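Local coordinates for protein HemO (Neisseria meningitidis, PDB 1J77) that binds heme and probably degrades it oxidatively, opening the porphyrin ring as heme oxygenases do, at residues A[28-33]-A[122-127]. Sequence-based numbering, arbitrary orientation.
Sequences NLVMSV and AFLFKH. With HEM (protoporphyrin IX containing Fe), chain B.
Met31 and Phe123 reach toward each other from opposite directions and meet just beyond the edge of the heme. The methyl CE of Met31 lies near the plane of the phenyl ring, 3.7 Å from Phe123 CE2, so the thioether addresses the rim of the ring and not a face. Its sulfur is also at that edge, with Met31 SD 5.2 Å from the centroid of the Phe123 ring, an edge-on Met-aromatic contact. Bends at chi2 and chi3 (-64°) turn the CE methyl to this edge, while Met31 CG and SD both lie beside the porphyrin's vinyl group, each 3.7 Å from HEM CBB. Phe123, with CG anti to the backbone N (chi1 176°), sends its ring out to the methionine, while Phe123 CD2 packs 3.9 Å from the heme methyl CMB.

Next to this pair, Leu124 CD2 lies over the face of the vinyl, 3.9 Å from HEM CAB, and Val30 CG1 comes alongside its tip, near its plane, 3.8 Å from HEM CBB. The two aliphatic tips are themselves only in loose contact. Phe45 of helix 39-60 touches both Val30 and Leu124, tying the two walls to a third helix. On one face of the Phe123 ring lies His127, whose ND1 donates to Phe123 O, a carbonyl that also accepts the backbone N of His127.

The axes of 28-32 and 122-127 run nearly parallel, at 9°, but stay 13.0 Å apart; much of their link is therefore made through the vinyl- and methyl-bearing edge of the heme, flanked by the end of proximal helix 11-32, which carries the axial His23, and the start of helix 122-129. With no hydrogen bond between the segments, apolar and sulfur-aromatic packing fits the substituents by shape without a directional bond, in contrast to the hydrogen bond between Tyr112 OH and the heme.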
ATOM      1  N   ASN A  28     -10.538   5.547  -5.979  1.00 16.36           N
ATOM      2  CA  ASN A  28     -11.968   5.851  -5.995  1.00 16.70           C
ATOM      3  C   ASN A  28     -12.731   5.083  -4.927  1.00 16.58           C
ATOM      4  O   ASN A  28     -13.629   5.645  -4.277  1.00 15.78           O
ATOM      5  CB  ASN A  28     -12.557   5.510  -7.379  1.00 16.48           C
ATOM      6  CG  ASN A  28     -12.154   6.475  -8.454  1.00 18.26           C
ATOM      7  OD1 ASN A  28     -11.852   7.620  -8.161  1.00 19.93           O
ATOM      8  ND2 ASN A  28     -12.167   6.019  -9.716  1.00 21.91           N
ATOM      9  N   LEU A  29     -12.416   3.778  -4.780  1.00 13.76           N
ATOM     10  CA  LEU A  29     -13.145   3.009  -3.778  1.00 13.37           C
ATOM     11  C   LEU A  29     -12.856   3.466  -2.349  1.00 14.20           C
ATOM     12  O   LEU A  29     -13.749   3.503  -1.494  1.00 15.65           O
ATOM     13  CB  LEU A  29     -12.869   1.517  -3.936  1.00 14.43           C
ATOM     14  CG  LEU A  29     -13.644   0.537  -3.055  1.00 15.20           C
ATOM     15  CD1 LEU A  29     -15.179   0.690  -3.188  1.00 17.42           C
ATOM     16  CD2 LEU A  29     -13.230  -0.845  -3.402  1.00 17.03           C
ATOM     17  N   VAL A  30     -11.582   3.731  -2.049  1.00 14.71           N
ATOM     18  CA  VAL A  30     -11.202   4.217  -0.728  1.00 15.43           C
ATOM     19  C   VAL A  30     -11.993   5.522  -0.442  1.00 16.86           C
ATOM     20  O   VAL A  30     -12.627   5.681   0.600  1.00 17.89           O
ATOM     21  CB  VAL A  30      -9.700   4.509  -0.636  1.00 15.26           C
ATOM     22  CG1 VAL A  30      -9.362   5.406   0.603  1.00 15.53           C
ATOM     23  CG2 VAL A  30      -8.883   3.177  -0.661  1.00 14.03           C
ATOM     24  N   MET A  31     -11.954   6.441  -1.373  1.00 16.14           N
ATOM     25  CA  MET A  31     -12.690   7.677  -1.109  1.00 17.11           C
ATOM     26  C   MET A  31     -14.199   7.503  -1.017  1.00 17.58           C
ATOM     27  O   MET A  31     -14.821   8.128  -0.168  1.00 18.53           O
ATOM     28  CB  MET A  31     -12.305   8.718  -2.109  1.00 17.86           C
ATOM     29  CG  MET A  31     -10.832   9.078  -2.102  1.00 21.57           C
ATOM     30  SD  MET A  31     -10.220   9.606  -0.466  1.00 25.76           S
ATOM     31  CE  MET A  31     -11.166  11.073  -0.223  1.00 25.53           C
ATOM     32  N   SER A  32     -14.763   6.564  -1.771  1.00 15.71           N
ATOM     33  CA  SER A  32     -16.216   6.388  -1.728  1.00 16.75           C
ATOM     34  C   SER A  32     -16.687   5.906  -0.361  1.00 16.33           C
ATOM     35  O   SER A  32     -17.855   6.156   0.019  1.00 18.58           O
ATOM     36  CB  SER A  32     -16.712   5.379  -2.749  1.00 17.80           C
ATOM     37  OG  SER A  32     -16.465   5.784  -4.034  1.00 22.10           O
ATOM     38  N   VAL A  33     -15.854   5.174   0.391  1.00 15.56           N
ATOM     39  CA  VAL A  33     -16.325   4.632   1.677  1.00 15.99           C
ATOM     40  C   VAL A  33     -16.084   5.622   2.834  1.00 16.62           C
ATOM     41  O   VAL A  33     -16.372   5.303   3.968  1.00 17.23           O
ATOM     42  CB  VAL A  33     -15.691   3.234   2.001  1.00 16.12           C
ATOM     43  CG1 VAL A  33     -16.227   2.204   1.000  1.00 15.33           C
ATOM     44  CG2 VAL A  33     -14.201   3.286   2.043  1.00 15.83           C
ATOM     45  N   ALA A 122       0.318  11.468   0.308  1.00 25.45           N
ATOM     46  CA  ALA A 122       0.164  12.872   0.698  1.00 25.28           C
ATOM     47  C   ALA A 122      -1.306  13.346   0.794  1.00 25.64           C
ATOM     48  O   ALA A 122      -1.687  14.092   1.716  1.00 24.98           O
ATOM     49  CB  ALA A 122       0.893  13.743  -0.271  1.00 25.76           C
ATOM     50  N   PHE A 123      -2.133  12.935  -0.158  1.00 24.96           N
ATOM     51  CA  PHE A 123      -3.530  13.383  -0.135  1.00 24.39           C
ATOM     52  C   PHE A 123      -4.181  12.836   1.099  1.00 22.88           C
ATOM     53  O   PHE A 123      -4.885  13.529   1.826  1.00 23.39           O
ATOM     54  CB  PHE A 123      -4.246  12.913  -1.400  1.00 24.15           C
ATOM     55  CG  PHE A 123      -5.688  13.239  -1.438  1.00 27.36           C
ATOM     56  CD1 PHE A 123      -6.121  14.435  -1.998  1.00 28.11           C
ATOM     57  CD2 PHE A 123      -6.618  12.337  -0.950  1.00 27.23           C
ATOM     58  CE1 PHE A 123      -7.474  14.745  -2.049  1.00 28.90           C
ATOM     59  CE2 PHE A 123      -7.961  12.650  -0.987  1.00 29.45           C
ATOM     60  CZ  PHE A 123      -8.385  13.854  -1.546  1.00 28.67           C
ATOM     61  N   LEU A 124      -3.969  11.557   1.391  1.00 22.78           N
ATOM     62  CA  LEU A 124      -4.563  10.965   2.562  1.00 22.58           C
ATOM     63  C   LEU A 124      -4.042  11.629   3.840  1.00 23.65           C
ATOM     64  O   LEU A 124      -4.791  11.781   4.804  1.00 22.78           O
ATOM     65  CB  LEU A 124      -4.283   9.467   2.612  1.00 22.50           C
ATOM     66  CG  LEU A 124      -4.955   8.596   1.551  1.00 22.72           C
ATOM     67  CD1 LEU A 124      -4.330   7.269   1.656  1.00 22.97           C
ATOM     68  CD2 LEU A 124      -6.476   8.503   1.739  1.00 25.20           C
ATOM     69  N   PHE A 125      -2.734  11.920   3.858  1.00 24.13           N
ATOM     70  CA  PHE A 125      -2.138  12.582   5.025  1.00 24.80           C
ATOM     71  C   PHE A 125      -2.796  13.946   5.217  1.00 24.19           C
ATOM     72  O   PHE A 125      -3.126  14.365   6.343  1.00 23.99           O
ATOM     73  CB  PHE A 125      -0.622  12.750   4.839  1.00 24.73           C
ATOM     74  CG  PHE A 125       0.121  13.148   6.081  1.00 26.25           C
ATOM     75  CD1 PHE A 125      -0.030  12.445   7.259  1.00 28.00           C
ATOM     76  CD2 PHE A 125       1.028  14.199   6.033  1.00 28.43           C
ATOM     77  CE1 PHE A 125       0.682  12.810   8.387  1.00 29.68           C
ATOM     78  CE2 PHE A 125       1.757  14.558   7.176  1.00 30.17           C
ATOM     79  CZ  PHE A 125       1.575  13.858   8.332  1.00 29.92           C
ATOM     80  N   LYS A 126      -2.984  14.665   4.123  1.00 24.89           N
ATOM     81  CA  LYS A 126      -3.649  15.988   4.237  1.00 25.49           C
ATOM     82  C   LYS A 126      -5.034  15.854   4.860  1.00 25.70           C
ATOM     83  O   LYS A 126      -5.419  16.630   5.737  1.00 26.86           O
ATOM     84  CB  LYS A 126      -3.739  16.705   2.900  1.00 26.68           C
ATOM     85  CG  LYS A 126      -4.699  17.891   2.898  1.00 28.50           C
ATOM     86  CD  LYS A 126      -4.885  18.479   1.546  1.00 33.29           C
ATOM     87  CE  LYS A 126      -5.899  19.622   1.651  1.00 36.07           C
ATOM     88  NZ  LYS A 126      -5.688  20.724   0.707  1.00 38.76           N
ATOM     89  N   HIS A 127      -5.795  14.845   4.433  1.00 24.14           N
ATOM     90  CA  HIS A 127      -7.150  14.730   4.959  1.00 23.00           C
ATOM     91  C   HIS A 127      -7.252  14.174   6.378  1.00 24.23           C
ATOM     92  O   HIS A 127      -8.183  14.489   7.121  1.00 24.53           O
ATOM     93  CB  HIS A 127      -8.025  13.970   3.943  1.00 23.31           C
ATOM     94  CG  HIS A 127      -8.498  14.859   2.855  1.00 22.86           C
ATOM     95  ND1 HIS A 127      -7.758  15.148   1.730  1.00 27.35           N
ATOM     96  CD2 HIS A 127      -9.587  15.654   2.800  1.00 23.38           C
ATOM     97  CE1 HIS A 127      -8.405  16.044   1.004  1.00 27.32           C
ATOM     98  NE2 HIS A 127      -9.538  16.327   1.611  1.00 28.67           N
TER
HETATM   99  CHA HEM B 300       0.958   6.691  -6.779  1.00 21.93           C
HETATM  100  CHB HEM B 300      -3.028   8.840  -5.067  1.00 21.71           C
HETATM  101  CHC HEM B 300      -4.146   4.774  -2.613  1.00 20.05           C
HETATM  102  CHD HEM B 300      -0.398   2.486  -4.733  1.00 19.34           C
HETATM  103  C1A HEM B 300       0.030   7.648  -6.451  1.00 22.53           C
HETATM  104  C2A HEM B 300       0.107   9.089  -6.784  1.00 24.44           C
HETATM  105  C3A HEM B 300      -1.001   9.648  -6.301  1.00 23.29           C
HETATM  106  C4A HEM B 300      -1.822   8.626  -5.667  1.00 21.84           C
HETATM  107  CMA HEM B 300      -1.372  11.148  -6.406  1.00 26.04           C
HETATM  108  CAA HEM B 300       1.250   9.875  -7.488  0.70 25.13           C
HETATM  109  CBA HEM B 300       2.157  10.479  -6.416  0.70 27.00           C
HETATM  110  CGA HEM B 300       3.384  11.140  -7.015  0.70 26.47           C
HETATM  111  O1A HEM B 300       3.724  10.818  -8.191  0.70 28.59           O
HETATM  112  O2A HEM B 300       3.994  11.999  -6.309  0.70 28.76           O
HETATM  113  C1B HEM B 300      -3.688   7.940  -4.244  1.00 21.71           C
HETATM  114  C2B HEM B 300      -4.877   8.226  -3.491  1.00 21.95           C
HETATM  115  C3B HEM B 300      -5.222   7.086  -2.826  1.00 19.45           C
HETATM  116  C4B HEM B 300      -4.192   6.088  -3.106  1.00 20.33           C
HETATM  117  CMB HEM B 300      -5.551   9.621  -3.526  1.00 24.03           C
HETATM  118  CAB HEM B 300      -6.378   6.877  -1.846  1.00 20.92           C
HETATM  119  CBB HEM B 300      -7.549   7.484  -2.013  1.00 22.12           C
HETATM  120  C1C HEM B 300      -3.199   3.838  -2.934  1.00 17.87           C
HETATM  121  C2C HEM B 300      -3.089   2.500  -2.354  1.00 19.32           C
HETATM  122  C3C HEM B 300      -2.095   1.861  -2.990  1.00 19.45           C
HETATM  123  C4C HEM B 300      -1.456   2.769  -3.902  1.00 19.35           C
HETATM  124  CMC HEM B 300      -4.073   1.940  -1.317  1.00 21.90           C
HETATM  125  CAC HEM B 300      -1.596   0.437  -2.782  1.00 21.90           C
HETATM  126  CBC HEM B 300      -2.385  -0.458  -2.196  1.00 25.59           C
HETATM  127  C1D HEM B 300       0.264   3.422  -5.463  1.00 19.10           C
HETATM  128  C2D HEM B 300       1.432   3.103  -6.242  1.00 18.06           C
HETATM  129  C3D HEM B 300       1.850   4.381  -6.897  1.00 20.10           C
HETATM  130  C4D HEM B 300       0.895   5.357  -6.430  1.00 21.03           C
HETATM  131  CMD HEM B 300       2.075   1.720  -6.365  1.00 18.84           C
HETATM  132  CAD HEM B 300       3.065   4.648  -7.787  1.00 22.64           C
HETATM  133  CBD HEM B 300       2.696   4.888  -9.221  1.00 22.18           C
HETATM  134  CGD HEM B 300       4.021   5.011  -9.940  1.00 25.59           C
HETATM  135  O1D HEM B 300       4.560   3.955 -10.350  1.00 23.73           O
HETATM  136  O2D HEM B 300       4.498   6.168 -10.156  1.00 28.65           O
HETATM  137  NA  HEM B 300      -1.142   7.425  -5.768  1.00 20.91           N
HETATM  138  NB  HEM B 300      -3.323   6.621  -4.019  1.00 20.54           N
HETATM  139  NC  HEM B 300      -2.186   3.947  -3.840  1.00 17.75           N
HETATM  140  ND  HEM B 300      -0.062   4.781  -5.583  1.00 20.32           N
HETATM  141 FE   HEM B 300      -1.725   5.670  -4.901  1.00 19.42          FE
HETATM  142  O   HOH W   1      -0.633   6.120  -3.346  1.00 31.79           O